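Local coordinates for protein listeriolysin O (Listeria monocytogenes, PDB 4CDB) that binds cholesterol-containing host membranes and, after a major conformational change, assembles into an oligomeric pore that lyses the cell, at residues 206-210 / 277-282; 64-70 / 366-372; 268-272 / 299-303. All coordinates share one frame; numbering follows the deposited sequence.

Contact 1 of 3, residues 206-210 / 277-282. With NA (sodium ion), chain Q.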
ATOM      1  N   MET A 206      -8.508 -13.123   3.223  1.00 63.45           N
ATOM      2  CA  MET A 206      -8.055 -11.986   4.020  1.00 58.94           C
ATOM      3  C   MET A 206      -7.798 -10.734   3.178  1.00 54.81           C
ATOM      4  O   MET A 206      -7.725 -10.800   1.951  1.00 54.86           O
ATOM      5  CB  MET A 206      -6.792 -12.353   4.803  1.00 56.98           C
ATOM      6  CG  MET A 206      -5.570 -12.585   3.930  1.00 60.22           C
ATOM      7  SD  MET A 206      -4.046 -12.712   4.883  1.00126.11           S
ATOM      8  CE  MET A 206      -4.471 -14.022   6.028  1.00 55.51           C
ATOM      9  N   GLN A 207      -7.670  -9.594   3.852  1.00 52.93           N
ATOM     10  CA  GLN A 207      -7.336  -8.335   3.196  1.00 55.21           C
ATOM     11  C   GLN A 207      -6.102  -7.718   3.845  1.00 55.54           C
ATOM     12  O   GLN A 207      -6.023  -7.617   5.070  1.00 54.51           O
ATOM     13  CB  GLN A 207      -8.510  -7.355   3.262  1.00 55.15           C
ATOM     14  CG  GLN A 207      -9.746  -7.811   2.507  1.00 53.66           C
ATOM     15  CD  GLN A 207     -10.779  -6.710   2.364  1.00 56.44           C
ATOM     16  OE1 GLN A 207     -10.600  -5.773   1.586  1.00 52.89           O
ATOM     17  NE2 GLN A 207     -11.866  -6.818   3.119  1.00 60.58           N
ATOM     18  N   GLU A 208      -5.136  -7.311   3.025  1.00 50.49           N
ATOM     19  CA  GLU A 208      -3.896  -6.745   3.543  1.00 49.31           C
ATOM     20  C   GLU A 208      -3.537  -5.415   2.890  1.00 47.66           C
ATOM     21  O   GLU A 208      -3.791  -5.203   1.705  1.00 44.40           O
ATOM     22  CB  GLU A 208      -2.738  -7.737   3.396  1.00 50.62           C
ATOM     23  CG  GLU A 208      -2.943  -9.038   4.157  1.00 58.59           C
ATOM     24  CD  GLU A 208      -1.675  -9.864   4.277  1.00 64.67           C
ATOM     25  OE1 GLU A 208      -0.937  -9.979   3.277  1.00 65.15           O
ATOM     26  OE2 GLU A 208      -1.424 -10.406   5.374  1.00 69.33           O
ATOM     27  N   GLU A 209      -2.949  -4.520   3.677  1.00 47.14           N
ATOM     28  CA  GLU A 209      -2.463  -3.247   3.160  1.00 45.76           C
ATOM     29  C   GLU A 209      -0.982  -3.078   3.484  1.00 43.25           C
ATOM     30  O   GLU A 209      -0.526  -3.450   4.567  1.00 41.55           O
ATOM     31  CB  GLU A 209      -3.265  -2.082   3.742  1.00 43.57           C
ATOM     32  CG  GLU A 209      -2.952  -0.738   3.097  1.00 48.73           C
ATOM     33  CD  GLU A 209      -3.615   0.425   3.812  1.00 58.75           C
ATOM     34  OE1 GLU A 209      -3.856   0.317   5.032  1.00 62.71           O
ATOM     35  OE2 GLU A 209      -3.892   1.447   3.151  1.00 63.83           O
ATOM     36  N   VAL A 210      -0.236  -2.523   2.532  1.00 38.27           N
ATOM     37  CA  VAL A 210       1.180  -2.245   2.733  1.00 39.37           C
ATOM     38  C   VAL A 210       1.411  -0.740   2.799  1.00 37.87           C
ATOM     39  O   VAL A 210       0.943   0.008   1.939  1.00 37.52           O
ATOM     40  CB  VAL A 210       2.036  -2.869   1.620  1.00 39.08           C
ATOM     41  CG1 VAL A 210       3.492  -2.453   1.765  1.00 41.87           C
ATOM     42  CG2 VAL A 210       1.913  -4.378   1.661  1.00 37.36           C
ATOM     43  N   VAL A 277     -12.576  -1.862   5.174  1.00 63.67           N
ATOM     44  CA  VAL A 277     -11.266  -2.169   5.745  1.00 60.00           C
ATOM     45  C   VAL A 277     -10.243  -1.052   5.528  1.00 58.55           C
ATOM     46  O   VAL A 277      -9.498  -0.699   6.444  1.00 55.52           O
ATOM     47  CB  VAL A 277     -10.723  -3.511   5.209  1.00 55.22           C
ATOM     48  CG1 VAL A 277      -9.310  -3.759   5.702  1.00 54.16           C
ATOM     49  CG2 VAL A 277     -11.639  -4.649   5.631  1.00 53.56           C
ATOM     50  N   LYS A 278     -10.226  -0.487   4.324  1.00 59.84           N
ATOM     51  CA  LYS A 278      -9.330   0.623   4.006  1.00 62.85           C
ATOM     52  C   LYS A 278      -9.570   1.809   4.939  1.00 64.76           C
ATOM     53  O   LYS A 278      -8.635   2.320   5.555  1.00 65.37           O
ATOM     54  CB  LYS A 278      -9.509   1.059   2.548  1.00 64.98           C
ATOM     55  CG  LYS A 278      -8.567   2.170   2.097  1.00 68.72           C
ATOM     56  CD  LYS A 278      -7.130   1.676   1.983  1.00 71.44           C
ATOM     57  CE  LYS A 278      -6.225   2.717   1.332  1.00 74.38           C
ATOM     58  NZ  LYS A 278      -6.082   3.952   2.154  1.00 74.82           N
ATOM     59  N   ALA A 279     -10.827   2.230   5.046  1.00 64.85           N
ATOM     60  CA  ALA A 279     -11.197   3.343   5.916  1.00 63.65           C
ATOM     61  C   ALA A 279     -10.858   3.040   7.371  1.00 61.82           C
ATOM     62  O   ALA A 279     -10.421   3.920   8.113  1.00 62.82           O
ATOM     63  CB  ALA A 279     -12.677   3.657   5.771  1.00 64.78           C
ATOM     64  N   ALA A 280     -11.063   1.789   7.770  1.00 61.49           N
ATOM     65  CA  ALA A 280     -10.710   1.347   9.112  1.00 61.52           C
ATOM     66  C   ALA A 280      -9.204   1.442   9.327  1.00 62.75           C
ATOM     67  O   ALA A 280      -8.746   1.932  10.361  1.00 67.17           O
ATOM     68  CB  ALA A 280     -11.190  -0.073   9.341  1.00 56.54           C
ATOM     69  N   PHE A 281      -8.444   0.966   8.344  1.00 58.59           N
ATOM     70  CA  PHE A 281      -6.987   1.039   8.383  1.00 56.54           C
ATOM     71  C   PHE A 281      -6.517   2.489   8.447  1.00 61.74           C
ATOM     72  O   PHE A 281      -5.597   2.817   9.197  1.00 63.59           O
ATOM     73  CB  PHE A 281      -6.378   0.351   7.158  1.00 51.47           C
ATOM     74  CG  PHE A 281      -6.333  -1.152   7.255  1.00 47.96           C
ATOM     75  CD1 PHE A 281      -6.690  -1.803   8.424  1.00 52.53           C
ATOM     76  CD2 PHE A 281      -5.919  -1.913   6.172  1.00 48.54           C
ATOM     77  CE1 PHE A 281      -6.641  -3.186   8.511  1.00 51.92           C
ATOM     78  CE2 PHE A 281      -5.868  -3.294   6.251  1.00 48.39           C
ATOM     79  CZ  PHE A 281      -6.229  -3.932   7.423  1.00 50.18           C
ATOM     80  N   ASP A 282      -7.153   3.350   7.659  1.00 66.76           N
ATOM     81  CA  ASP A 282      -6.798   4.767   7.615  1.00 72.86           C
ATOM     82  C   ASP A 282      -6.955   5.444   8.977  1.00 72.54           C
ATOM     83  O   ASP A 282      -6.152   6.300   9.351  1.00 70.39           O
ATOM     84  CB  ASP A 282      -7.639   5.505   6.567  1.00 77.43           C
ATOM     85  CG  ASP A 282      -7.370   5.023   5.153  1.00 84.13           C
ATOM     86  OD1 ASP A 282      -6.245   4.553   4.885  1.00 86.34           O
ATOM     87  OD2 ASP A 282      -8.287   5.116   4.309  1.00 85.98           O
TER
HETATM   88 NA    NA Q1542      -4.116   2.863   5.578  1.00 84.59          NA
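Glu209 on strand 207-222 and Phe281 on helix 277-286 make the tight part of this contact, their side chains running antiparallel, one alongside the other. CB of Glu209 lies 3.6 Å from CD2 of the ring; the carboxylate plane is within 20° of the ring plane, and OE1 comes in obliquely, 3.2 Å from Phe281 CD2. Val277 CG1, from the preceding helical turn, sits over one face of the same ring, offset toward its rim, while Gln207 O approaches the edge. Glu209 reaches across because CG stands anti to the backbone N (chi1 -172°) and the chain beyond it is extended, which carries the carboxylate to a sodium ion. Both oxygens bind the ion, OE1 at 2.6 Å and OE2 at 2.8 Å, and Asp282 OD1 completes the link from the helix at 2.8 Å.

Toward the more exposed side the packing gives way to polar chains. Lys278, kinked twice along its chain, lies roughly perpendicular to Glu209 and places CE 3.2 Å from Glu209 OE2; its NZ turns to Asp282 instead, donating to the syn lone pair of OD1 over 2.8 Å. At the other end Gln207 NE2 rests 3.3 Å from Val277 CG2, but its hydrogen bonds go to the carbonyls of Ser274 and Ser272.

Residues 274-283 are assigned to a strand that crosses the membrane in the pore, so helix 277-286 is probably its form before insertion, held against the central sheet. No hydrogen bond joins strand and helix directly: a cation bridges two carboxylates that would probably repel each other, and Lys278 adds positive charge, an attachment consistent with a helix that must later leave the sheet.

Contact 2 of 3, residues 64-70 / 366-372. With NA (sodium ion), chain K; NA (sodium ion), chain G.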
ATOM      1  N   GLU A  64     -15.217 -11.928  -6.101  1.00 49.88           N
ATOM      2  CA  GLU A  64     -15.110 -11.251  -7.391  1.00 55.33           C
ATOM      3  C   GLU A  64     -13.667 -10.859  -7.713  1.00 54.64           C
ATOM      4  O   GLU A  64     -12.879 -10.557  -6.815  1.00 52.64           O
ATOM      5  CB  GLU A  64     -16.011 -10.013  -7.431  1.00 60.63           C
ATOM      6  CG  GLU A  64     -17.481 -10.311  -7.684  1.00 71.57           C
ATOM      7  CD  GLU A  64     -18.320  -9.052  -7.797  1.00 79.87           C
ATOM      8  OE1 GLU A  64     -17.936  -8.027  -7.196  1.00 82.17           O
ATOM      9  OE2 GLU A  64     -19.363  -9.088  -8.484  1.00 82.80           O
ATOM     10  N   LYS A  65     -13.333 -10.869  -9.000  1.00 50.07           N
ATOM     11  CA  LYS A  65     -12.000 -10.488  -9.454  1.00 48.66           C
ATOM     12  C   LYS A  65     -12.087  -9.488 -10.604  1.00 53.18           C
ATOM     13  O   LYS A  65     -12.936  -9.620 -11.488  1.00 48.35           O
ATOM     14  CB  LYS A  65     -11.203 -11.724  -9.883  1.00 39.34           C
ATOM     15  CG  LYS A  65     -10.932 -12.714  -8.763  1.00 40.15           C
ATOM     16  CD  LYS A  65     -10.118 -13.898  -9.256  1.00 45.34           C
ATOM     17  CE  LYS A  65      -9.861 -14.900  -8.143  1.00 50.41           C
ATOM     18  NZ  LYS A  65      -9.120 -14.292  -7.003  1.00 52.64           N
ATOM     19  N   LYS A  66     -11.212  -8.487 -10.580  1.00 50.22           N
ATOM     20  CA  LYS A  66     -11.157  -7.485 -11.637  1.00 52.12           C
ATOM     21  C   LYS A  66      -9.713  -7.204 -12.049  1.00 50.05           C
ATOM     22  O   LYS A  66      -8.810  -7.179 -11.212  1.00 46.91           O
ATOM     23  CB  LYS A  66     -11.842  -6.188 -11.193  1.00 58.23           C
ATOM     24  CG  LYS A  66     -11.913  -5.120 -12.284  1.00 66.62           C
ATOM     25  CD  LYS A  66     -12.230  -3.734 -11.729  1.00 71.66           C
ATOM     26  CE  LYS A  66     -13.725  -3.493 -11.584  1.00 74.18           C
ATOM     27  NZ  LYS A  66     -14.328  -4.243 -10.449  1.00 75.12           N
ATOM     28  N   LYS A  67      -9.505  -7.000 -13.345  1.00 45.42           N
ATOM     29  CA  LYS A  67      -8.187  -6.653 -13.859  1.00 47.28           C
ATOM     30  C   LYS A  67      -7.916  -5.168 -13.638  1.00 50.74           C
ATOM     31  O   LYS A  67      -8.709  -4.317 -14.048  1.00 53.95           O
ATOM     32  CB  LYS A  67      -8.096  -6.982 -15.347  1.00 51.99           C
ATOM     33  CG  LYS A  67      -6.775  -6.606 -15.987  1.00 56.05           C
ATOM     34  CD  LYS A  67      -6.815  -6.820 -17.489  1.00 60.15           C
ATOM     35  CE  LYS A  67      -5.513  -6.388 -18.141  1.00 62.48           C
ATOM     36  NZ  LYS A  67      -5.575  -6.485 -19.625  1.00 65.69           N
ATOM     37  N   LYS A  68      -6.802  -4.859 -12.982  1.00 46.48           N
ATOM     38  CA  LYS A  68      -6.424  -3.472 -12.723  1.00 46.48           C
ATOM     39  C   LYS A  68      -5.030  -3.158 -13.263  1.00 49.71           C
ATOM     40  O   LYS A  68      -4.230  -4.061 -13.509  1.00 47.80           O
ATOM     41  CB  LYS A  68      -6.476  -3.171 -11.223  1.00 47.97           C
ATOM     42  CG  LYS A  68      -7.820  -3.454 -10.571  1.00 54.59           C
ATOM     43  CD  LYS A  68      -8.918  -2.578 -11.150  1.00 64.24           C
ATOM     44  CE  LYS A  68      -9.230  -1.393 -10.246  1.00 70.33           C
ATOM     45  NZ  LYS A  68      -8.058  -0.496 -10.053  1.00 73.67           N
ATOM     46  N   SER A  69      -4.748  -1.873 -13.446  1.00 51.73           N
ATOM     47  CA  SER A  69      -3.433  -1.436 -13.898  1.00 58.23           C
ATOM     48  C   SER A  69      -2.852  -0.380 -12.970  1.00 61.55           C
ATOM     49  O   SER A  69      -3.537   0.570 -12.588  1.00 63.75           O
ATOM     50  CB  SER A  69      -3.503  -0.873 -15.319  1.00 59.88           C
ATOM     51  OG  SER A  69      -3.709  -1.901 -16.269  1.00 65.34           O
ATOM     52  N   ILE A  70      -1.586  -0.554 -12.607  1.00 58.22           N
ATOM     53  CA  ILE A  70      -0.861   0.479 -11.882  1.00 59.02           C
ATOM     54  C   ILE A  70       0.261   1.031 -12.766  1.00 61.34           C
ATOM     55  O   ILE A  70       1.239   0.343 -13.064  1.00 60.02           O
ATOM     56  CB  ILE A  70      -0.348  -0.009 -10.495  1.00 61.98           C
ATOM     57  CG1 ILE A  70       0.520   1.064  -9.833  1.00 66.27           C
ATOM     58  CG2 ILE A  70       0.409  -1.327 -10.609  1.00 60.81           C
ATOM     59  CD1 ILE A  70       0.890   0.756  -8.395  1.00 68.26           C
ATOM     60  N   SER A 366       2.230  -2.023 -14.465  1.00 50.48           N
ATOM     61  CA  SER A 366       1.942  -3.383 -14.031  1.00 49.27           C
ATOM     62  C   SER A 366       0.447  -3.657 -14.016  1.00 49.24           C
ATOM     63  O   SER A 366      -0.346  -2.806 -13.610  1.00 51.45           O
ATOM     64  CB  SER A 366       2.528  -3.635 -12.640  1.00 47.41           C
ATOM     65  OG  SER A 366       2.195  -4.932 -12.174  1.00 52.91           O
ATOM     66  N   GLU A 367       0.067  -4.848 -14.464  1.00 45.48           N
ATOM     67  CA  GLU A 367      -1.319  -5.282 -14.390  1.00 45.08           C
ATOM     68  C   GLU A 367      -1.458  -6.297 -13.269  1.00 43.41           C
ATOM     69  O   GLU A 367      -0.546  -7.085 -13.020  1.00 43.15           O
ATOM     70  CB  GLU A 367      -1.765  -5.900 -15.715  1.00 49.18           C
ATOM     71  CG  GLU A 367      -1.729  -4.946 -16.895  1.00 56.83           C
ATOM     72  CD  GLU A 367      -2.117  -5.620 -18.197  1.00 64.71           C
ATOM     73  OE1 GLU A 367      -2.266  -6.860 -18.204  1.00 67.31           O
ATOM     74  OE2 GLU A 367      -2.275  -4.909 -19.210  1.00 67.72           O
ATOM     75  N   TYR A 368      -2.601  -6.272 -12.590  1.00 40.27           N
ATOM     76  CA  TYR A 368      -2.847  -7.198 -11.491  1.00 41.66           C
ATOM     77  C   TYR A 368      -4.331  -7.516 -11.331  1.00 37.70           C
ATOM     78  O   TYR A 368      -5.194  -6.780 -11.811  1.00 34.42           O
ATOM     79  CB  TYR A 368      -2.271  -6.649 -10.182  1.00 37.08           C
ATOM     80  CG  TYR A 368      -2.924  -5.379  -9.683  1.00 42.00           C
ATOM     81  CD1 TYR A 368      -2.501  -4.133 -10.129  1.00 43.43           C
ATOM     82  CD2 TYR A 368      -3.957  -5.427  -8.754  1.00 41.01           C
ATOM     83  CE1 TYR A 368      -3.096  -2.969  -9.668  1.00 41.17           C
ATOM     84  CE2 TYR A 368      -4.555  -4.273  -8.290  1.00 42.95           C
ATOM     85  CZ  TYR A 368      -4.121  -3.046  -8.749  1.00 44.13           C
ATOM     86  OH  TYR A 368      -4.721  -1.899  -8.285  1.00 46.29           O
ATOM     87  N   ILE A 369      -4.617  -8.624 -10.658  1.00 38.05           N
ATOM     88  CA  ILE A 369      -5.992  -9.014 -10.388  1.00 41.45           C
ATOM     89  C   ILE A 369      -6.402  -8.565  -8.993  1.00 40.99           C
ATOM     90  O   ILE A 369      -5.835  -9.009  -7.994  1.00 44.43           O
ATOM     91  CB  ILE A 369      -6.180 -10.536 -10.507  1.00 41.84           C
ATOM     92  CG1 ILE A 369      -5.888 -10.998 -11.937  1.00 47.61           C
ATOM     93  CG2 ILE A 369      -7.586 -10.933 -10.093  1.00 42.57           C
ATOM     94  CD1 ILE A 369      -5.976 -12.499 -12.130  1.00 50.77           C
ATOM     95  N   GLU A 370      -7.382  -7.671  -8.929  1.00 41.32           N
ATOM     96  CA  GLU A 370      -7.913  -7.225  -7.648  1.00 43.25           C
ATOM     97  C   GLU A 370      -9.026  -8.167  -7.200  1.00 46.73           C
ATOM     98  O   GLU A 370     -10.036  -8.318  -7.889  1.00 42.77           O
ATOM     99  CB  GLU A 370      -8.451  -5.800  -7.756  1.00 45.18           C
ATOM    100  CG  GLU A 370      -9.013  -5.253  -6.454  1.00 50.91           C
ATOM    101  CD  GLU A 370      -9.743  -3.936  -6.637  1.00 60.11           C
ATOM    102  OE1 GLU A 370     -10.729  -3.903  -7.402  1.00 64.38           O
ATOM    103  OE2 GLU A 370      -9.333  -2.939  -6.008  1.00 66.07           O
ATOM    104  N   THR A 371      -8.833  -8.804  -6.051  1.00 48.85           N
ATOM    105  CA  THR A 371      -9.826  -9.727  -5.515  1.00 49.14           C
ATOM    106  C   THR A 371     -10.611  -9.088  -4.378  1.00 54.31           C
ATOM    107  O   THR A 371     -10.038  -8.669  -3.373  1.00 54.69           O
ATOM    108  CB  THR A 371      -9.167 -11.017  -5.006  1.00 45.51           C
ATOM    109  OG1 THR A 371      -8.442 -11.631  -6.077  1.00 45.54           O
ATOM    110  CG2 THR A 371     -10.218 -11.988  -4.479  1.00 39.75           C
ATOM    111  N   THR A 372     -11.926  -9.008  -4.550  1.00 55.16           N
ATOM    112  CA  THR A 372     -12.805  -8.500  -3.505  1.00 55.95           C
ATOM    113  C   THR A 372     -13.825  -9.568  -3.134  1.00 58.01           C
ATOM    114  O   THR A 372     -14.299 -10.309  -3.994  1.00 57.21           O
ATOM    115  CB  THR A 372     -13.538  -7.219  -3.946  1.00 58.70           C
ATOM    116  OG1 THR A 372     -14.297  -7.482  -5.132  1.00 63.35           O
ATOM    117  CG2 THR A 372     -12.542  -6.104  -4.221  1.00 63.28           C
TER
HETATM  118 NA    NA K1536      -2.871  -0.416  -6.812  1.00 59.59          NA
HETATM  119 NA    NA G1532      -9.151  -8.388  -1.082  1.00 84.81          NA
HETATM  120  O   HOH W   1      -4.711   0.868  -9.846  1.00 72.13           O
HETATM  121  O   HOH W   2      -8.726  -6.112  -0.205  1.00 70.00           O
HETATM  122  O   HOH W   3      -9.180 -10.802  -0.348  1.00 59.85           O
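Segments 64-70 and 366-372 form a regular antiparallel strand pair within the long, curved sheet in which strand 59-74 runs beside strand 362-385. Four hydrogen-bonded pairs, from Glu64 with Thr372 to Ile70 with Ser366, alternate with three non-hydrogen-bonded ones. The bonds are mostly straight, as in Lys68 N to Tyr368 O at 2.8 Å and 170°; the bond from Ser366 N to Ile70 O is more bent, at 139°.

On the face of Lys68 and Tyr368, the lysine CB lies over one face of the phenol ring, 3.7 Å from its centroid, a CH-pi contact. The first torsion of Tyr368 (chi1 65°), with CG between the backbone N and the carbonyl carbon, turns the ring face to Lys68. This face of the sheet in the cytolysin fold looks onto helix 176-183, within a region assigned to membrane insertion: Ile70 touches Ala181, Ser366 OG bonds to Ser177, and Tyr368 OH binds a sodium ion at 2.8 Å together with Glu171 and Gln178. A second sodium ion is bound by Thr371 O at 2.5 Å and by two waters.

On the opposite face, that of Lys65, Lys67 and Glu367, Lys65 runs alongside Thr371 and gives a hydrogen bond from NZ to OG1 at 2.9 Å, with a second partner in Ser202 O. Lys67, fully extended, meets Glu367 in a long salt bridge, NZ to OE1 3.6 Å; that oxygen also accepts from Val45 N.

Contact 3 of 3, residues 268-272 / 299-303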
ATOM      1  N   LEU A 268      -0.568  -4.227   7.296  1.00 50.06           N
ATOM      2  CA  LEU A 268      -1.848  -4.333   7.991  1.00 48.31           C
ATOM      3  C   LEU A 268      -2.646  -5.485   7.392  1.00 52.59           C
ATOM      4  O   LEU A 268      -2.705  -5.630   6.173  1.00 56.47           O
ATOM      5  CB  LEU A 268      -2.634  -3.025   7.869  1.00 44.34           C
ATOM      6  CG  LEU A 268      -2.433  -1.936   8.930  1.00 45.79           C
ATOM      7  CD1 LEU A 268      -0.967  -1.743   9.289  1.00 46.78           C
ATOM      8  CD2 LEU A 268      -3.032  -0.625   8.445  1.00 46.70           C
ATOM      9  N   SER A 269      -3.253  -6.307   8.246  1.00 49.30           N
ATOM     10  CA  SER A 269      -3.975  -7.486   7.775  1.00 52.90           C
ATOM     11  C   SER A 269      -5.191  -7.821   8.635  1.00 58.32           C
ATOM     12  O   SER A 269      -5.208  -7.556   9.839  1.00 56.36           O
ATOM     13  CB  SER A 269      -3.037  -8.694   7.709  1.00 57.09           C
ATOM     14  OG  SER A 269      -2.479  -8.979   8.978  1.00 64.84           O
ATOM     15  N   THR A 270      -6.204  -8.411   8.005  1.00 59.35           N
ATOM     16  CA  THR A 270      -7.414  -8.826   8.707  1.00 57.90           C
ATOM     17  C   THR A 270      -8.146  -9.917   7.933  1.00 61.19           C
ATOM     18  O   THR A 270      -7.976 -10.050   6.721  1.00 57.69           O
ATOM     19  CB  THR A 270      -8.374  -7.644   8.929  1.00 56.65           C
ATOM     20  OG1 THR A 270      -9.492  -8.077   9.713  1.00 63.28           O
ATOM     21  CG2 THR A 270      -8.874  -7.102   7.596  1.00 50.01           C
ATOM     22  N   ASN A 271      -8.963 -10.692   8.640  1.00 64.66           N
ATOM     23  CA  ASN A 271      -9.756 -11.743   8.011  1.00 65.84           C
ATOM     24  C   ASN A 271     -11.140 -11.243   7.608  1.00 60.09           C
ATOM     25  O   ASN A 271     -11.938 -11.982   7.032  1.00 59.44           O
ATOM     26  CB  ASN A 271      -9.884 -12.949   8.943  1.00 74.21           C
ATOM     27  CG  ASN A 271     -10.336 -12.563  10.339  1.00 82.44           C
ATOM     28  OD1 ASN A 271     -10.797 -11.444  10.571  1.00 85.17           O
ATOM     29  ND2 ASN A 271     -10.207 -13.491  11.279  1.00 86.01           N
ATOM     30  N   SER A 272     -11.412  -9.980   7.919  1.00 53.92           N
ATOM     31  CA  SER A 272     -12.693  -9.365   7.605  1.00 52.46           C
ATOM     32  C   SER A 272     -12.957  -9.286   6.103  1.00 59.06           C
ATOM     33  O   SER A 272     -12.047  -9.038   5.311  1.00 59.63           O
ATOM     34  CB  SER A 272     -12.769  -7.965   8.215  1.00 50.93           C
ATOM     35  OG  SER A 272     -13.913  -7.273   7.746  1.00 51.43           O
ATOM     36  N   ILE A 299     -13.475  -4.012  12.894  1.00 66.66           N
ATOM     37  CA  ILE A 299     -12.408  -4.395  11.978  1.00 61.44           C
ATOM     38  C   ILE A 299     -11.046  -4.214  12.644  1.00 57.68           C
ATOM     39  O   ILE A 299     -10.206  -5.114  12.612  1.00 55.38           O
ATOM     40  CB  ILE A 299     -12.465  -3.584  10.665  1.00 58.59           C
ATOM     41  CG1 ILE A 299     -13.747  -3.907   9.896  1.00 56.81           C
ATOM     42  CG2 ILE A 299     -11.245  -3.870   9.799  1.00 58.19           C
ATOM     43  CD1 ILE A 299     -13.862  -3.190   8.566  1.00 55.64           C
ATOM     44  N   ILE A 300     -10.849  -3.053  13.264  1.00 59.35           N
ATOM     45  CA  ILE A 300      -9.602  -2.732  13.956  1.00 63.06           C
ATOM     46  C   ILE A 300      -9.306  -3.710  15.091  1.00 65.97           C
ATOM     47  O   ILE A 300      -8.165  -4.146  15.261  1.00 66.81           O
ATOM     48  CB  ILE A 300      -9.614  -1.279  14.489  1.00 65.13           C
ATOM     49  CG1 ILE A 300      -9.635  -0.297  13.318  1.00 63.39           C
ATOM     50  CG2 ILE A 300      -8.409  -1.009  15.382  1.00 66.49           C
ATOM     51  CD1 ILE A 300      -9.595   1.154  13.729  1.00 64.77           C
ATOM     52  N   LYS A 301     -10.338  -4.061  15.852  1.00 69.78           N
ATOM     53  CA  LYS A 301     -10.211  -5.026  16.941  1.00 74.94           C
ATOM     54  C   LYS A 301      -9.712  -6.381  16.438  1.00 73.11           C
ATOM     55  O   LYS A 301      -8.965  -7.075  17.128  1.00 70.59           O
ATOM     56  CB  LYS A 301     -11.556  -5.196  17.654  1.00 80.69           C
ATOM     57  CG  LYS A 301     -11.544  -6.213  18.786  1.00 85.59           C
ATOM     58  CD  LYS A 301     -10.618  -5.778  19.912  1.00 90.08           C
ATOM     59  CE  LYS A 301     -10.530  -6.837  21.001  1.00 93.13           C
ATOM     60  NZ  LYS A 301      -9.890  -8.089  20.509  1.00 93.80           N
ATOM     61  N   ASN A 302     -10.124  -6.743  15.227  1.00 75.20           N
ATOM     62  CA  ASN A 302      -9.753  -8.026  14.641  1.00 76.10           C
ATOM     63  C   ASN A 302      -8.706  -7.890  13.535  1.00 71.77           C
ATOM     64  O   ASN A 302      -8.620  -8.729  12.638  1.00 71.48           O
ATOM     65  CB  ASN A 302     -10.997  -8.751  14.116  1.00 76.88           C
ATOM     66  CG  ASN A 302     -12.124  -8.789  15.135  1.00 81.66           C
ATOM     67  OD1 ASN A 302     -12.173  -9.671  15.995  1.00 81.92           O
ATOM     68  ND2 ASN A 302     -13.038  -7.830  15.043  1.00 82.52           N
ATOM     69  N   SER A 303      -7.909  -6.829  13.605  1.00 68.40           N
ATOM     70  CA  SER A 303      -6.835  -6.617  12.640  1.00 64.76           C
ATOM     71  C   SER A 303      -5.484  -6.560  13.345  1.00 64.53           C
ATOM     72  O   SER A 303      -5.387  -6.079  14.474  1.00 59.67           O
ATOM     73  CB  SER A 303      -7.060  -5.323  11.855  1.00 60.22           C
ATOM     74  OG  SER A 303      -8.304  -5.340  11.180  1.00 58.38           O
TER
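A strand end meets a helix end here: strand 262-270 stops at an ST turn beside the point where helix 294-301 ends, Asn302 being the first residue to leave helical geometry. The turn is closed by Thr270 OG1, which accepts from Ser272 N at 3.2 Å in a nearly straight bond of 168°. The same hydroxyl donates to Asn302 O at 3.1 Å, approaching from above the carbonyl plane rather than along a lone pair. Holding OG1 anti to the backbone N (chi1 -175°) lets it serve both, so one hydroxyl ties the turn to the residue that leaves the helix.

Residues 291-303, assigned to a membrane-crossing strand of the pore, are largely helical (294-301) in this soluble form, and the contact marks where that segment returns to the central sheet beside strand 262-270. Ser303 presses its OG to within 3.2 Å of Thr270 CB, while its CA lies 3.4 Å from Ser269 O. Further out, Ser272 OG rests against Ile299 CG1 at 4.0 Å, though its hydrogen bond is to Ser274 N. The Asn302 amide turns back to its own helix, ND2 bonding to Asn298 O. Ser303 also packs on Phe281 of helix 277-286.

Contacts 1 and 3 are neighbours, with centres about 8 Å apart, and share one sheet: Glu209 N is 2.7 Å from Leu268 O and Gln207 N 2.9 Å from Thr270 O, both probable hydrogen bonds. Contact 1 sets a helix against that sheet through a sodium ion and an aromatic ring, contact 3 ties in the end of the next helix through a shared hydroxyl; both involve segments assigned to membrane insertion. Contact 2 lies in another sheet, its centre about 16 Å from that of contact 1, and is instead a continuous backbone ladder. All three are partly buried. Along the chain, contacts 1 and 3 interlock, and both are nested inside the loop that contact 2 closes.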